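Local structure of penicillin-binding protein PbpB (Mycobacterium tuberculosis, 6KGU) at residues 389-401 with 499-513. The protein cross-links peptidoglycan during cell-wall synthesis, through a penicillin-sensitive transpeptidase domain that beta-lactams such as aztreonam inactivate. Sequence-based numbering, arbitrary orientation.
Sequences TLLQMTGMYQAIA and AGIATADNPRYVIGI
With CG turned anti to its own carbonyl carbon (chi1 -76°), Y397 lays its ring over the A499 methyl. That CB stands 3.6 Å from the centroid of the Y397 ring and only 9° off the ring normal, a CH-pi contact over the face. The M393 thioether, extended through chi2 and bent at chi3 (98°), brings CE to the same methyl and also against the CA of G512. Here the helix comes closest to the backbone: T394 OG1 lies 3.3 Å from G512 CA, directly against the strand. The hydroxyl itself is turned back to donate to L390 O (2.8 Å), which T394 N reaches from the opposite face of the carbonyl plane. Helix 390-401 thus packs on one face of the antiparallel sheet of the transpeptidase domain, the penicillin-recognising fold shared with serine beta-lactamases, while I511 and Y509 point to the other face and meet helix 531-544. V510 spreads its two methyls along the helix, CG1 lying 3.7 Å from Y397 CB and CG2 equally near A401 CB. I501 CD1 comes in beside it, 3.6 Å from Y397 O. Beyond the classic bulge of R508 and Y509 opposite A502, the P507 ring edges up to the last turn, CG 3.3 Å from A401 O. At its far end Y397 OH bonds V270 O, next to S269, the probable acyl-ester serine.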
loop_
_atom_site.group_PDB
_atom_site.type_symbol
_atom_site.label_atom_id
_atom_site.label_comp_id
_atom_site.label_asym_id
_atom_site.label_seq_id
_atom_site.Cartn_x
_atom_site.Cartn_y
_atom_site.Cartn_z
ATOM N N THR A 389 -5.579 -2.652 -5.216
ATOM C CA THR A 389 -4.846 -3.337 -4.169
ATOM C C THR A 389 -4.177 -2.338 -3.231
ATOM O O THR A 389 -4.013 -1.153 -3.541
ATOM C CB THR A 389 -3.802 -4.269 -4.772
ATOM O OG1 THR A 389 -2.820 -3.489 -5.448
ATOM C CG2 THR A 389 -4.464 -5.220 -5.780
ATOM N N LEU A 390 -3.793 -2.841 -2.057
ATOM C CA LEU A 390 -2.982 -2.056 -1.135
ATOM C C LEU A 390 -1.703 -1.563 -1.800
ATOM O O LEU A 390 -1.276 -0.421 -1.577
ATOM C CB LEU A 390 -2.646 -2.892 0.111
ATOM C CG LEU A 390 -1.994 -2.083 1.241
ATOM C CD1 LEU A 390 -2.844 -0.871 1.556
ATOM C CD2 LEU A 390 -1.789 -2.936 2.517
ATOM N N LEU A 391 -1.065 -2.414 -2.611
ATOM C CA LEU A 391 0.181 -2.002 -3.257
ATOM C C LEU A 391 -0.060 -0.871 -4.253
ATOM O O LEU A 391 0.717 0.091 -4.315
ATOM C CB LEU A 391 0.841 -3.202 -3.952
ATOM C CG LEU A 391 2.154 -2.889 -4.665
ATOM C CD1 LEU A 391 3.223 -2.385 -3.681
ATOM C CD2 LEU A 391 2.655 -4.124 -5.430
ATOM N N GLN A 392 -1.114 -0.996 -5.075
ATOM C CA GLN A 392 -1.490 0.086 -5.984
ATOM C C GLN A 392 -1.773 1.380 -5.220
ATOM O O GLN A 392 -1.332 2.461 -5.620
ATOM C CB GLN A 392 -2.733 -0.315 -6.783
ATOM C CG GLN A 392 -2.464 -1.326 -7.885
ATOM C CD GLN A 392 -3.730 -1.734 -8.593
ATOM O OE1 GLN A 392 -4.782 -1.846 -7.962
ATOM N NE2 GLN A 392 -3.641 -1.972 -9.909
ATOM N N MET A 393 -2.567 1.289 -4.150
ATOM C CA MET A 393 -2.875 2.468 -3.343
ATOM C C MET A 393 -1.598 3.126 -2.847
ATOM O O MET A 393 -1.394 4.334 -3.022
ATOM C CB MET A 393 -3.769 2.062 -2.163
ATOM C CG MET A 393 -4.207 3.209 -1.260
ATOM S SD MET A 393 -5.044 2.593 0.230
ATOM C CE MET A 393 -3.697 2.630 1.417
ATOM N N THR A 394 -0.717 2.331 -2.238
ATOM C CA THR A 394 0.559 2.846 -1.759
ATOM C C THR A 394 1.403 3.401 -2.905
ATOM O O THR A 394 2.116 4.394 -2.735
ATOM C CB THR A 394 1.299 1.737 -1.011
ATOM O OG1 THR A 394 0.415 1.168 -0.037
ATOM C CG2 THR A 394 2.510 2.277 -0.301
ATOM N N GLY A 395 1.332 2.773 -4.080
ATOM C CA GLY A 395 2.111 3.253 -5.212
ATOM C C GLY A 395 1.662 4.620 -5.694
ATOM O O GLY A 395 2.483 5.415 -6.170
ATOM N N MET A 396 0.366 4.925 -5.554
ATOM C CA MET A 396 -0.143 6.259 -5.876
ATOM C C MET A 396 0.549 7.322 -5.049
ATOM O O MET A 396 0.941 8.375 -5.567
ATOM C CB MET A 396 -1.651 6.334 -5.625
ATOM C CG MET A 396 -2.505 5.679 -6.676
ATOM S SD MET A 396 -4.085 6.524 -6.834
ATOM C CE MET A 396 -4.920 6.089 -5.308
ATOM N N TYR A 397 0.657 7.087 -3.740
ATOM C CA TYR A 397 1.264 8.080 -2.864
ATOM C C TYR A 397 2.772 8.139 -3.075
ATOM O O TYR A 397 3.392 9.184 -2.845
ATOM C CB TYR A 397 0.887 7.776 -1.405
ATOM C CG TYR A 397 -0.542 8.192 -1.119
ATOM C CD1 TYR A 397 -1.612 7.508 -1.693
ATOM C CD2 TYR A 397 -0.827 9.299 -0.312
ATOM C CE1 TYR A 397 -2.941 7.900 -1.460
ATOM C CE2 TYR A 397 -2.141 9.703 -0.082
ATOM C CZ TYR A 397 -3.193 8.997 -0.663
ATOM O OH TYR A 397 -4.501 9.373 -0.438
ATOM N N GLN A 398 3.364 7.044 -3.561
ATOM C CA GLN A 398 4.779 7.066 -3.925
ATOM C C GLN A 398 5.045 8.055 -5.052
ATOM O O GLN A 398 6.089 8.730 -5.065
ATOM C CB GLN A 398 5.242 5.660 -4.321
ATOM C CG GLN A 398 6.730 5.576 -4.637
ATOM C CD GLN A 398 7.035 5.981 -6.047
ATOM O OE1 GLN A 398 6.175 5.894 -6.931
ATOM N NE2 GLN A 398 8.250 6.456 -6.272
ATOM N N ALA A 399 4.121 8.149 -6.018
ATOM C CA ALA A 399 4.290 9.098 -7.117
ATOM C C ALA A 399 4.407 10.519 -6.588
ATOM O O ALA A 399 5.252 11.306 -7.039
ATOM C CB ALA A 399 3.105 9.003 -8.088
ATOM N N ILE A 400 3.537 10.867 -5.639
ATOM C CA ILE A 400 3.530 12.202 -5.061
ATOM C C ILE A 400 4.741 12.395 -4.158
ATOM O O ILE A 400 5.332 13.479 -4.103
ATOM C CB ILE A 400 2.200 12.401 -4.307
ATOM C CG1 ILE A 400 1.039 12.490 -5.308
ATOM C CG2 ILE A 400 2.267 13.609 -3.369
ATOM C CD1 ILE A 400 1.174 13.674 -6.288
ATOM N N ALA A 401 5.124 11.343 -3.431
ATOM C CA ALA A 401 6.330 11.404 -2.611
ATOM C C ALA A 401 7.571 11.673 -3.468
ATOM O O ALA A 401 8.467 12.418 -3.060
ATOM C CB ALA A 401 6.496 10.090 -1.850
ATOM N N ALA A 499 -3.026 6.105 3.939
ATOM C CA ALA A 499 -1.802 6.140 3.152
ATOM C C ALA A 499 -1.106 7.443 3.490
ATOM O O ALA A 499 -1.758 8.488 3.536
ATOM C CB ALA A 499 -2.076 6.050 1.648
ATOM N N GLY A 500 0.194 7.380 3.762
ATOM C CA GLY A 500 0.889 8.597 4.121
ATOM C C GLY A 500 2.336 8.567 3.682
ATOM O O GLY A 500 2.845 7.561 3.179
ATOM N N ILE A 501 3.001 9.694 3.907
ATOM C CA ILE A 501 4.370 9.930 3.460
ATOM C C ILE A 501 5.155 10.474 4.642
ATOM O O ILE A 501 4.691 11.398 5.322
ATOM C CB ILE A 501 4.403 10.919 2.278
ATOM C CG1 ILE A 501 3.634 10.341 1.069
ATOM C CG2 ILE A 501 5.830 11.297 1.906
ATOM C CD1 ILE A 501 3.296 11.379 -0.029
ATOM N N ALA A 502 6.311 9.878 4.911
ATOM C CA ALA A 502 7.260 10.398 5.902
ATOM C C ALA A 502 8.555 10.850 5.196
ATOM O O ALA A 502 9.301 10.012 4.690
ATOM C CB ALA A 502 7.565 9.338 6.950
ATOM N N THR A 503 8.807 12.153 5.092
ATOM C CA THR A 503 7.891 13.228 5.451
ATOM C C THR A 503 7.601 14.095 4.225
ATOM O O THR A 503 8.175 13.885 3.154
ATOM C CB THR A 503 8.486 14.143 6.515
ATOM O OG1 THR A 503 9.669 14.726 5.968
ATOM C CG2 THR A 503 8.845 13.363 7.768
ATOM N N ALA A 504 6.760 15.112 4.409
ATOM C CA ALA A 504 6.372 15.963 3.285
ATOM C C ALA A 504 7.556 16.759 2.756
ATOM O O ALA A 504 7.710 16.929 1.539
ATOM C CB ALA A 504 5.249 16.910 3.699
ATOM N N ASP A 505 8.406 17.262 3.652
ATOM C CA ASP A 505 9.513 18.082 3.193
ATOM C C ASP A 505 10.697 17.237 2.756
ATOM O O ASP A 505 11.512 17.703 1.959
ATOM C CB ASP A 505 9.924 19.053 4.289
ATOM C CG ASP A 505 10.397 18.339 5.548
ATOM O OD1 ASP A 505 9.661 17.481 6.090
ATOM O OD2 ASP A 505 11.528 18.612 5.974
ATOM N N ASN A 506 10.788 16.001 3.235
ATOM C CA ASN A 506 11.832 15.064 2.817
ATOM C C ASN A 506 11.245 13.657 2.727
ATOM O O ASN A 506 11.354 12.853 3.663
ATOM C CB ASN A 506 13.019 15.108 3.783
ATOM C CG ASN A 506 14.181 14.267 3.302
ATOM O OD1 ASN A 506 14.247 13.900 2.135
ATOM N ND2 ASN A 506 15.090 13.948 4.199
ATOM N N PRO A 507 10.609 13.321 1.602
ATOM C CA PRO A 507 9.980 11.996 1.480
ATOM C C PRO A 507 11.017 10.882 1.498
ATOM O O PRO A 507 11.920 10.832 0.658
ATOM C CB PRO A 507 9.245 12.076 0.133
ATOM C CG PRO A 507 8.978 13.552 -0.045
ATOM C CD PRO A 507 10.238 14.202 0.482
ATOM N N ARG A 508 10.886 9.991 2.473
ATOM C CA ARG A 508 11.711 8.795 2.578
ATOM C C ARG A 508 10.906 7.504 2.528
ATOM O O ARG A 508 11.366 6.513 1.953
ATOM C CB ARG A 508 12.520 8.819 3.889
ATOM C CG ARG A 508 13.371 10.072 4.111
ATOM C CD ARG A 508 13.758 10.174 5.601
ATOM N NE ARG A 508 14.577 11.345 5.913
ATOM C CZ ARG A 508 15.859 11.293 6.254
ATOM N NH1 ARG A 508 16.477 10.125 6.348
ATOM N NH2 ARG A 508 16.521 12.407 6.527
ATOM N N TYR A 509 9.730 7.487 3.147
ATOM C CA TYR A 509 8.932 6.283 3.304
ATOM C C TYR A 509 7.491 6.572 2.927
ATOM O O TYR A 509 6.947 7.630 3.262
ATOM C CB TYR A 509 8.978 5.760 4.729
ATOM C CG TYR A 509 10.373 5.398 5.175
ATOM C CD1 TYR A 509 11.012 4.268 4.676
ATOM C CD2 TYR A 509 11.050 6.191 6.085
ATOM C CE1 TYR A 509 12.296 3.943 5.084
ATOM C CE2 TYR A 509 12.338 5.867 6.502
ATOM C CZ TYR A 509 12.949 4.745 5.999
ATOM O OH TYR A 509 14.223 4.426 6.417
ATOM N N VAL A 510 6.880 5.624 2.230
ATOM C CA VAL A 510 5.469 5.691 1.891
ATOM C C VAL A 510 4.806 4.487 2.540
ATOM O O VAL A 510 5.283 3.357 2.386
ATOM C CB VAL A 510 5.260 5.708 0.366
ATOM C CG1 VAL A 510 3.813 6.016 0.021
ATOM C CG2 VAL A 510 6.211 6.718 -0.282
ATOM N N ILE A 511 3.736 4.728 3.292
ATOM C CA ILE A 511 3.108 3.698 4.103
ATOM C C ILE A 511 1.637 3.602 3.728
ATOM O O ILE A 511 0.920 4.602 3.800
ATOM C CB ILE A 511 3.262 3.994 5.603
ATOM C CG1 ILE A 511 4.748 4.041 5.980
ATOM C CG2 ILE A 511 2.493 2.915 6.415
ATOM C CD1 ILE A 511 5.028 4.680 7.317
ATOM N N GLY A 512 1.188 2.401 3.356
ATOM C CA GLY A 512 -0.227 2.145 3.091
ATOM C C GLY A 512 -0.757 1.050 3.997
ATOM O O GLY A 512 -0.090 0.033 4.208
ATOM N N ILE A 513 -1.962 1.256 4.521
ATOM C CA ILE A 513 -2.564 0.368 5.522
ATOM C C ILE A 513 -4.021 0.133 5.138
ATOM O O ILE A 513 -4.702 1.052 4.675
ATOM C CB ILE A 513 -2.496 0.977 6.945
ATOM C CG1 ILE A 513 -1.052 1.141 7.423
ATOM C CG2 ILE A 513 -3.288 0.133 7.985
ATOM C CD1 ILE A 513 -0.934 2.195 8.510
#